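Local coordinates for arginase (Medicago truncatula, PDB 6VST), which hydrolyses L-arginine to urea and L-ornithine with two manganese ions per subunit, and also converts agmatine to putrescine and urea, at the interface of chains A and B and the interface of chains A and C. Sequence-based numbering; all coordinates share one arbitrary frame. Chains: chain A/B/C, Arginase.

Contact 1: the interface of chains A and B. Residues chain A 222, 242-243, 286-287; chain B 102, 292, 299.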
loop_
_atom_site.group_PDB
_atom_site.type_symbol
_atom_site.label_atom_id
_atom_site.label_comp_id
_atom_site.label_asym_id
_atom_site.label_seq_id
_atom_site.Cartn_x
_atom_site.Cartn_y
_atom_site.Cartn_z
ATOM N N ARG A 222 7.341 17.424 -21.214
ATOM C CA ARG A 222 8.382 17.755 -20.258
ATOM C C ARG A 222 9.498 16.725 -20.278
ATOM O O ARG A 222 10.357 16.751 -19.389
ATOM C CB ARG A 222 7.789 17.843 -18.859
ATOM C CG ARG A 222 6.909 16.644 -18.551
ATOM C CD ARG A 222 5.926 17.005 -17.465
ATOM N NE ARG A 222 5.264 15.862 -16.844
ATOM C CZ ARG A 222 4.066 15.417 -17.184
ATOM N NH1 ARG A 222 3.418 15.999 -18.174
ATOM N NH2 ARG A 222 3.507 14.412 -16.513
ATOM N N MET A 242 5.913 22.134 -20.800
ATOM C CA MET A 242 5.368 22.620 -19.534
ATOM C C MET A 242 6.035 23.917 -19.098
ATOM O O MET A 242 5.371 24.800 -18.554
ATOM C CB MET A 242 5.519 21.568 -18.440
ATOM C CG MET A 242 4.599 20.374 -18.575
ATOM S SD MET A 242 2.843 20.807 -18.537
ATOM C CE MET A 242 2.762 21.603 -16.905
ATOM N N ARG A 243 7.336 24.072 -19.370
ATOM C CA ARG A 243 8.020 25.276 -18.926
ATOM C C ARG A 243 7.496 26.556 -19.574
ATOM O O ARG A 243 7.813 27.637 -19.080
ATOM C CB ARG A 243 9.526 25.161 -19.171
ATOM C CG ARG A 243 9.937 25.056 -20.635
ATOM C CD ARG A 243 11.421 24.730 -20.706
ATOM N NE ARG A 243 11.807 24.283 -22.029
ATOM C CZ ARG A 243 12.768 24.844 -22.742
ATOM N NH1 ARG A 243 13.456 25.861 -22.226
ATOM N NH2 ARG A 243 13.048 24.373 -23.956
ATOM N N PRO A 286 7.425 13.940 -13.117
ATOM C CA PRO A 286 6.923 15.003 -12.223
ATOM C C PRO A 286 6.830 16.350 -12.927
ATOM O O PRO A 286 7.614 16.664 -13.829
ATOM C CB PRO A 286 7.959 15.037 -11.088
ATOM C CG PRO A 286 8.564 13.650 -11.105
ATOM C CD PRO A 286 8.602 13.244 -12.560
ATOM N N GLY A 287 5.861 17.154 -12.487
ATOM C CA GLY A 287 5.602 18.470 -13.054
ATOM C C GLY A 287 4.655 18.436 -14.248
ATOM O O GLY A 287 4.902 19.104 -15.249
ATOM N N GLU B 102 15.090 18.892 -18.750
ATOM C CA GLU B 102 13.967 19.571 -19.407
ATOM C C GLU B 102 14.443 20.590 -20.428
ATOM O O GLU B 102 13.796 20.782 -21.466
ATOM C CB GLU B 102 13.055 20.266 -18.390
ATOM C CG GLU B 102 12.199 19.310 -17.529
ATOM C CD GLU B 102 10.855 19.919 -17.103
ATOM O OE1 GLU B 102 10.670 21.146 -17.275
ATOM O OE2 GLU B 102 9.975 19.169 -16.615
ATOM N N ARG B 292 6.161 21.937 -10.551
ATOM C CA ARG B 292 6.434 22.982 -11.527
ATOM C C ARG B 292 6.766 24.319 -10.855
ATOM O O ARG B 292 7.514 25.115 -11.430
ATOM C CB ARG B 292 5.236 23.071 -12.484
ATOM C CG ARG B 292 5.309 24.072 -13.646
ATOM C CD ARG B 292 6.327 23.726 -14.736
ATOM N NE ARG B 292 6.459 22.292 -14.986
ATOM C CZ ARG B 292 7.486 21.745 -15.636
ATOM N NH1 ARG B 292 8.470 22.524 -16.110
ATOM N NH2 ARG B 292 7.541 20.424 -15.803
ATOM N N GLN B 299 14.737 26.913 -12.750
ATOM C CA GLN B 299 15.185 27.034 -14.138
ATOM C C GLN B 299 15.458 28.476 -14.529
ATOM O O GLN B 299 16.265 28.721 -15.430
ATOM C CB GLN B 299 14.167 26.428 -15.114
ATOM C CG GLN B 299 14.039 24.903 -15.007
ATOM C CD GLN B 299 12.889 24.338 -15.848
ATOM O OE1 GLN B 299 12.015 25.082 -16.299
ATOM N NE2 GLN B 299 12.902 23.022 -16.075
HETATM O O HOH W 1 9.084 21.657 -19.664
#

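Contact 2: the interface of chains A and C. Residues chain A 45-46, 49; chain C 27-28, 31, 35, 126-127.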
loop_
_atom_site.group_PDB
_atom_site.type_symbol
_atom_site.label_atom_id
_atom_site.label_comp_id
_atom_site.label_asym_id
_atom_site.label_seq_id
_atom_site.Cartn_x
_atom_site.Cartn_y
_atom_site.Cartn_z
ATOM N N GLU A 45 -19.960 -7.454 -35.794
ATOM C CA GLU A 45 -21.344 -7.642 -35.367
ATOM C C GLU A 45 -21.699 -6.708 -34.223
ATOM O O GLU A 45 -22.847 -6.253 -34.136
ATOM C CB GLU A 45 -21.589 -9.089 -34.957
ATOM C CG GLU A 45 -21.443 -10.083 -36.089
ATOM C CD GLU A 45 -22.574 -10.036 -37.120
ATOM O OE1 GLU A 45 -23.480 -9.165 -37.044
ATOM O OE2 GLU A 45 -22.545 -10.904 -38.021
ATOM N N ARG A 46 -20.725 -6.400 -33.354
ATOM C CA ARG A 46 -20.971 -5.473 -32.251
ATOM C C ARG A 46 -21.189 -4.065 -32.772
ATOM O O ARG A 46 -22.108 -3.363 -32.333
ATOM C CB ARG A 46 -19.804 -5.499 -31.257
ATOM C CG ARG A 46 -19.802 -6.724 -30.342
ATOM C CD ARG A 46 -20.876 -6.612 -29.255
ATOM N NE ARG A 46 -20.564 -5.502 -28.364
ATOM C CZ ARG A 46 -21.396 -4.973 -27.475
ATOM N NH1 ARG A 46 -22.632 -5.439 -27.327
ATOM N NH2 ARG A 46 -20.970 -3.955 -26.743
ATOM N N PHE A 49 -24.611 -3.968 -34.433
ATOM C CA PHE A 49 -25.604 -3.737 -33.384
ATOM C C PHE A 49 -25.673 -2.263 -32.988
ATOM O O PHE A 49 -26.725 -1.628 -33.101
ATOM C CB PHE A 49 -25.272 -4.612 -32.171
ATOM C CG PHE A 49 -26.082 -4.301 -30.942
ATOM C CD1 PHE A 49 -27.421 -3.940 -31.031
ATOM C CD2 PHE A 49 -25.510 -4.405 -29.687
ATOM C CE1 PHE A 49 -28.155 -3.668 -29.892
ATOM C CE2 PHE A 49 -26.246 -4.138 -28.548
ATOM C CZ PHE A 49 -27.566 -3.769 -28.654
ATOM N N LEU C 27 -34.479 -5.737 -32.860
ATOM C CA LEU C 27 -33.085 -5.330 -33.013
ATOM C C LEU C 27 -32.204 -5.974 -31.948
ATOM O O LEU C 27 -31.139 -6.514 -32.258
ATOM C CB LEU C 27 -32.991 -3.807 -32.967
ATOM C CG LEU C 27 -31.673 -3.124 -33.300
ATOM C CD1 LEU C 27 -31.989 -1.741 -33.810
ATOM C CD2 LEU C 27 -30.797 -3.020 -32.084
ATOM N N LEU C 28 -32.639 -5.948 -30.690
ATOM C CA LEU C 28 -31.845 -6.547 -29.619
ATOM C C LEU C 28 -31.653 -8.041 -29.839
ATOM O O LEU C 28 -30.541 -8.561 -29.700
ATOM C CB LEU C 28 -32.506 -6.311 -28.265
ATOM C CG LEU C 28 -32.140 -5.115 -27.398
ATOM C CD1 LEU C 28 -32.914 -5.217 -26.083
ATOM C CD2 LEU C 28 -30.655 -5.046 -27.144
ATOM N N ALA C 31 -29.185 -8.821 -32.409
ATOM C CA ALA C 31 -27.824 -8.600 -31.930
ATOM C C ALA C 31 -27.382 -9.726 -31.010
ATOM O O ALA C 31 -26.245 -10.203 -31.097
ATOM C CB ALA C 31 -27.732 -7.265 -31.205
ATOM N N VAL C 35 -24.118 -11.737 -32.044
ATOM C CA VAL C 35 -22.928 -11.526 -31.209
ATOM C C VAL C 35 -22.514 -12.825 -30.519
ATOM O O VAL C 35 -21.329 -13.179 -30.490
ATOM C CB VAL C 35 -23.182 -10.407 -30.184
ATOM C CG1 VAL C 35 -22.161 -10.478 -29.046
ATOM C CG2 VAL C 35 -23.137 -9.055 -30.870
ATOM N N ASP C 126 -23.933 -6.765 -22.501
ATOM C CA ASP C 126 -24.316 -5.500 -23.117
ATOM C C ASP C 126 -25.338 -5.673 -24.244
ATOM O O ASP C 126 -25.875 -4.671 -24.735
ATOM C CB ASP C 126 -23.062 -4.776 -23.636
ATOM C CG ASP C 126 -23.335 -3.318 -24.025
ATOM O OD1 ASP C 126 -23.985 -2.600 -23.238
ATOM O OD2 ASP C 126 -22.899 -2.880 -25.114
ATOM N N CYS C 127 -25.622 -6.901 -24.673
ATOM C CA CYS C 127 -26.706 -7.129 -25.619
ATOM C C CYS C 127 -28.039 -7.404 -24.938
ATOM O O CYS C 127 -29.029 -7.667 -25.634
ATOM C CB CYS C 127 -26.366 -8.295 -26.547
ATOM S SG CYS C 127 -24.978 -7.989 -27.644
#

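Contact 3: the interface of chains A and C. Residues chain A 45, 48, 52; chain C 30, 34.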
loop_
_atom_site.group_PDB
_atom_site.type_symbol
_atom_site.label_atom_id
_atom_site.label_comp_id
_atom_site.label_asym_id
_atom_site.label_seq_id
_atom_site.Cartn_x
_atom_site.Cartn_y
_atom_site.Cartn_z
ATOM N N GLU A 45 -19.960 -7.454 -35.794
ATOM C CA GLU A 45 -21.344 -7.642 -35.367
ATOM C C GLU A 45 -21.699 -6.708 -34.223
ATOM O O GLU A 45 -22.847 -6.253 -34.136
ATOM C CB GLU A 45 -21.589 -9.089 -34.957
ATOM C CG GLU A 45 -21.443 -10.083 -36.089
ATOM C CD GLU A 45 -22.574 -10.036 -37.120
ATOM O OE1 GLU A 45 -23.480 -9.165 -37.044
ATOM O OE2 GLU A 45 -22.545 -10.904 -38.021
ATOM N N LYS A 48 -22.157 -3.390 -35.818
ATOM C CA LYS A 48 -23.436 -3.495 -36.522
ATOM C C LYS A 48 -24.600 -3.258 -35.563
ATOM O O LYS A 48 -25.475 -2.427 -35.827
ATOM C CB LYS A 48 -23.534 -4.870 -37.194
ATOM C CG LYS A 48 -24.567 -5.035 -38.303
ATOM C CD LYS A 48 -24.185 -6.263 -39.163
ATOM C CE LYS A 48 -25.016 -6.389 -40.410
ATOM N NZ LYS A 48 -26.400 -6.859 -40.113
ATOM N N GLU A 52 -26.918 0.071 -35.777
ATOM C CA GLU A 52 -28.365 -0.036 -35.970
ATOM C C GLU A 52 -29.129 0.660 -34.846
ATOM O O GLU A 52 -30.165 1.293 -35.087
ATOM C CB GLU A 52 -28.789 -1.504 -36.059
ATOM C CG GLU A 52 -28.651 -2.141 -37.431
ATOM C CD GLU A 52 -28.999 -3.625 -37.425
ATOM O OE1 GLU A 52 -30.121 -3.972 -37.000
ATOM O OE2 GLU A 52 -28.147 -4.445 -37.838
ATOM N N LYS C 30 -31.800 -9.833 -32.510
ATOM C CA LYS C 30 -30.899 -10.071 -33.628
ATOM C C LYS C 30 -29.447 -9.857 -33.207
ATOM O O LYS C 30 -28.562 -10.636 -33.579
ATOM C CB LYS C 30 -31.291 -9.166 -34.802
ATOM C CG LYS C 30 -30.297 -9.112 -35.951
ATOM C CD LYS C 30 -30.860 -8.324 -37.145
ATOM C CE LYS C 30 -29.753 -7.811 -38.063
ATOM N NZ LYS C 30 -28.868 -8.900 -38.609
ATOM N N ARG C 34 -26.496 -12.870 -33.121
ATOM C CA ARG C 34 -25.324 -12.692 -33.973
ATOM C C ARG C 34 -24.044 -12.478 -33.157
ATOM O O ARG C 34 -22.979 -12.988 -33.528
ATOM C CB ARG C 34 -25.562 -11.533 -34.936
ATOM C CG ARG C 34 -26.670 -11.809 -35.962
ATOM C CD ARG C 34 -26.731 -10.711 -37.002
ATOM N NE ARG C 34 -25.567 -10.759 -37.883
ATOM C CZ ARG C 34 -25.545 -11.373 -39.062
ATOM N NH1 ARG C 34 -26.645 -11.981 -39.518
ATOM N NH2 ARG C 34 -24.427 -11.372 -39.782
#

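Contact 4: the interface of chains A and C. Residues chain A 86-87, 89-90; chain C 83, 122.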
loop_
_atom_site.group_PDB
_atom_site.type_symbol
_atom_site.label_atom_id
_atom_site.label_comp_id
_atom_site.label_asym_id
_atom_site.label_seq_id
_atom_site.Cartn_x
_atom_site.Cartn_y
_atom_site.Cartn_z
ATOM N N PRO A 86 -11.043 -2.642 -19.829
ATOM C CA PRO A 86 -12.201 -3.012 -18.994
ATOM C C PRO A 86 -12.269 -2.237 -17.683
ATOM O O PRO A 86 -13.373 -1.994 -17.174
ATOM C CB PRO A 86 -12.004 -4.516 -18.736
ATOM C CG PRO A 86 -10.885 -4.948 -19.626
ATOM C CD PRO A 86 -10.064 -3.745 -19.899
ATOM N N ARG A 87 -11.120 -1.876 -17.102
ATOM C CA ARG A 87 -11.119 -1.079 -15.876
ATOM C C ARG A 87 -11.704 0.303 -16.126
ATOM O O ARG A 87 -12.461 0.830 -15.294
ATOM C CB ARG A 87 -9.692 -0.953 -15.334
ATOM C CG ARG A 87 -8.988 -2.277 -15.070
ATOM C CD ARG A 87 -9.647 -2.960 -13.903
ATOM N NE ARG A 87 -9.846 -1.981 -12.836
ATOM C CZ ARG A 87 -9.009 -1.800 -11.815
ATOM N NH1 ARG A 87 -9.271 -0.861 -10.906
ATOM N NH2 ARG A 87 -7.931 -2.572 -11.697
ATOM N N ARG A 89 -13.838 1.170 -18.599
ATOM C CA ARG A 89 -15.278 1.070 -18.840
ATOM C C ARG A 89 -16.029 0.919 -17.531
ATOM O O ARG A 89 -17.055 1.575 -17.321
ATOM C CB ARG A 89 -15.605 -0.092 -19.791
ATOM C CG ARG A 89 -15.208 0.168 -21.245
ATOM C CD ARG A 89 -15.787 -0.886 -22.170
ATOM N NE ARG A 89 -15.303 -2.209 -21.788
ATOM C CZ ARG A 89 -14.188 -2.758 -22.255
ATOM N NH1 ARG A 89 -13.450 -2.103 -23.124
ATOM N NH2 ARG A 89 -13.811 -3.961 -21.848
ATOM N N GLU A 90 -15.514 0.089 -16.618
ATOM C CA GLU A 90 -16.168 -0.044 -15.323
ATOM C C GLU A 90 -16.250 1.299 -14.602
ATOM O O GLU A 90 -17.277 1.618 -13.991
ATOM C CB GLU A 90 -15.442 -1.056 -14.443
ATOM C CG GLU A 90 -15.994 -1.020 -13.015
ATOM C CD GLU A 90 -15.238 -1.893 -12.033
ATOM O OE1 GLU A 90 -15.906 -2.722 -11.370
ATOM O OE2 GLU A 90 -13.996 -1.742 -11.910
ATOM N N PHE C 83 -12.004 -9.483 -13.656
ATOM C CA PHE C 83 -10.778 -9.049 -14.313
ATOM C C PHE C 83 -9.639 -10.063 -14.191
ATOM O O PHE C 83 -8.537 -9.802 -14.690
ATOM C CB PHE C 83 -10.338 -7.694 -13.728
ATOM C CG PHE C 83 -11.366 -6.607 -13.866
ATOM C CD1 PHE C 83 -11.690 -6.092 -15.104
ATOM C CD2 PHE C 83 -12.004 -6.085 -12.749
ATOM C CE1 PHE C 83 -12.641 -5.075 -15.227
ATOM C CE2 PHE C 83 -12.956 -5.073 -12.865
ATOM C CZ PHE C 83 -13.272 -4.566 -14.106
ATOM N N GLU C 122 -18.755 -9.452 -20.968
ATOM C CA GLU C 122 -19.194 -8.057 -20.933
ATOM C C GLU C 122 -19.938 -7.680 -22.207
ATOM O O GLU C 122 -20.996 -7.038 -22.153
ATOM C CB GLU C 122 -17.987 -7.131 -20.712
ATOM C CG GLU C 122 -18.333 -5.639 -20.603
ATOM C CD GLU C 122 -17.113 -4.720 -20.307
ATOM O OE1 GLU C 122 -15.948 -5.193 -20.300
ATOM O OE2 GLU C 122 -17.330 -3.503 -20.088
HETATM O O HOH W 2 -15.684 -3.307 -17.544
#

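Contact 1: the interface of chains A and B
B:Arg292 pushes its guanidinium against A:Met242 and A:Gly287 in this subunit interface of the arginase-family homohexamer. Packing is tight here: A:Met242 CB sits over the centre of the guanidinium, 3.4 Å from B:Arg292 CZ. In the plane of the same group, NH2 of B:Arg292 donates to the backbone carbonyl O of A:Gly287 at 3.0 Å, on a lone pair and with 157° at the hydrogen. Within chain B, B:Arg292 grips B:Glu102 end-on, NH1 to OE1 at 2.8 Å and NH2 to OE2 at 2.9 Å, both on syn lone pairs. The guanidinium is held at two edges, which should restrict its rotation; its chain reaches this place through bends at chi2 (69°) and chi3. With alanine in place of B:Arg292, the carbonyl of A:Gly287 would probably lose this donor, B:Glu102 its countercharge, and a gap would open beside A:Met242. B:Gln299 NE2 steadies B:Glu102 further, reaching its OE1 at 3.2 Å from above the carboxylate plane. The looser side lies toward A:Arg243, where a water mediates: it is 3.0 Å from the backbone N of A:Arg243 and 2.9 Å from OE1 of B:Glu102. There B:Gln299 OE1 approaches A:Arg243 CB without a direct polar bond.

Contact 2: the interface of chains A and C
A:Phe49 lays one face of its ring over C:Ala31, whose CB lies 3.6 Å from the ring centroid, offset toward the rim: a CH-pi contact between two helices. With CG anti to the backbone N (chi1 170°), the ring of A:Phe49 extends from its helix toward chain C. At the rim, CD2 of C:Leu27 lies in the ring plane, 3.5 Å from CE1 of A:Phe49, the two side chains crossing at about a right angle. C:Leu28 comes obliquely from off the plane, on the same side as C:Ala31, its CD2 3.7 Å from CZ of A:Phe49. One turn back, A:Arg46 bends at chi2 and chi3, and this folded chain passes its CD by CG2 of C:Val35 at 3.7 Å. Its guanidinium then reaches C:Asp126 in a salt bridge. NH2 of A:Arg46 donates to OD2 of C:Asp126 at 2.7 Å, nearly straight (168° at H), on the anti lone pair of that oxygen; the guanidinium and carboxylate planes are turned 66° apart. A weak second bond runs from NH1 to the same oxygen. SG of C:Cys127 lies at the guanidinium edge, 3.5 Å from NH1 of A:Arg46. The site joins the N-terminal helix 26-57 of chain A to helix 25-57 of chain C and to the residues just after helix 121-125 of chain C.

Contact 3: the interface of chains A and C
The N-terminal helices, 26-57 of chain A and 25-57 of chain C, pair in this contact through charged side chains in the two-fold A-C interface of the homohexamer. C:Arg34 grips A:Glu45 side-on, with NE and one terminal nitrogen each taking a different carboxylate oxygen. NE of C:Arg34 donates to OE1 of A:Glu45 at 2.8 Å with 167° at the hydrogen, yet it meets this oxygen from above the carboxylate plane. NH2 of C:Arg34 reaches OE2 of A:Glu45 at 2.6 Å on the syn lone pair, a more bent bond (140° at H). The carboxylate and guanidinium planes stand 52° apart, so the pair is twisted rather than coplanar. A bend at chi3 of C:Arg34 turns its guanidinium edge toward the glutamate, and A:Glu45 folds at chi2 to meet it. A glutamine in place of A:Glu45 would probably leave the charge of C:Arg34 without its mate and weaken the two-pronged grip. Toward the N-terminal end of the chain C helix, NZ of A:Lys48 lies 3.5 Å from NZ of C:Lys30, the side chains crossing at about a right angle. This closeness of like charges is probably eased by A:Glu52, whose OE2 forms a long salt bridge within chain A to A:Lys48 NZ at 3.7 Å. OE2 of A:Glu52 also lies 3.7 Å from the CE methylene of C:Lys30.

Contact 4: the interface of chains A and C
Ionic contact is made by A:Arg89 and C:Glu122, which meet side-on in a two-pronged salt bridge. NE of A:Arg89 donates to OE2 of C:Glu122 at 2.9 Å (164° at H), and NH2 of A:Arg89 to OE1 of C:Glu122, also at 2.9 Å. Both oxygens lie close to the guanidinium plane but are met from above the carboxylate plane, and the two flat groups stand 53° apart. The extended chain of C:Glu122, with CG opposite the backbone N (chi1 -178°), carries its carboxylate across to the arginine, which turns at chi3 to receive it. Water adds a further link: one molecule is 2.7 Å from the backbone O of A:Pro86 and 3.0 Å from OE2 of C:Glu122, so this oxygen serves both the arginine and the water. Packing gathers round the ring of C:Phe83. CD of A:Arg87 lies over the C:Phe83 face, 3.7 Å from the ring centroid, as a CH-pi contact. At the rim, CB of A:Pro86 comes within 3.6 Å of CE1 of C:Phe83. A:Glu90 brings a polar group to the ring edge: its CD lies in plane, the carboxylate turned steeply against the ring, with OE2 3.6 Å from CZ of C:Phe83. Helix 84-92 of chain A thus meets the 3-10 helix 80-83 and the short helix 121-125 of chain C.

Chain A meets two neighbours of the homohexamer through separate surfaces. Contact 1, toward chain B, lies about 47 Å from contact 2, 48 Å from contact 3 and 33 Å from contact 4, measured between centres of C-alpha atoms. The other three belong to the two-fold A-C interface, so each recurs with the chains exchanged. Contacts 2 and 3 are about 4 Å apart, share A:Glu45 and use the same helix pair. Contact 4 stands about 18 Å from contact 2, and both draw on the region of helix 121-125 of chain C. A subunit with two distinct interfaces can link two-fold pairs into the hexamer.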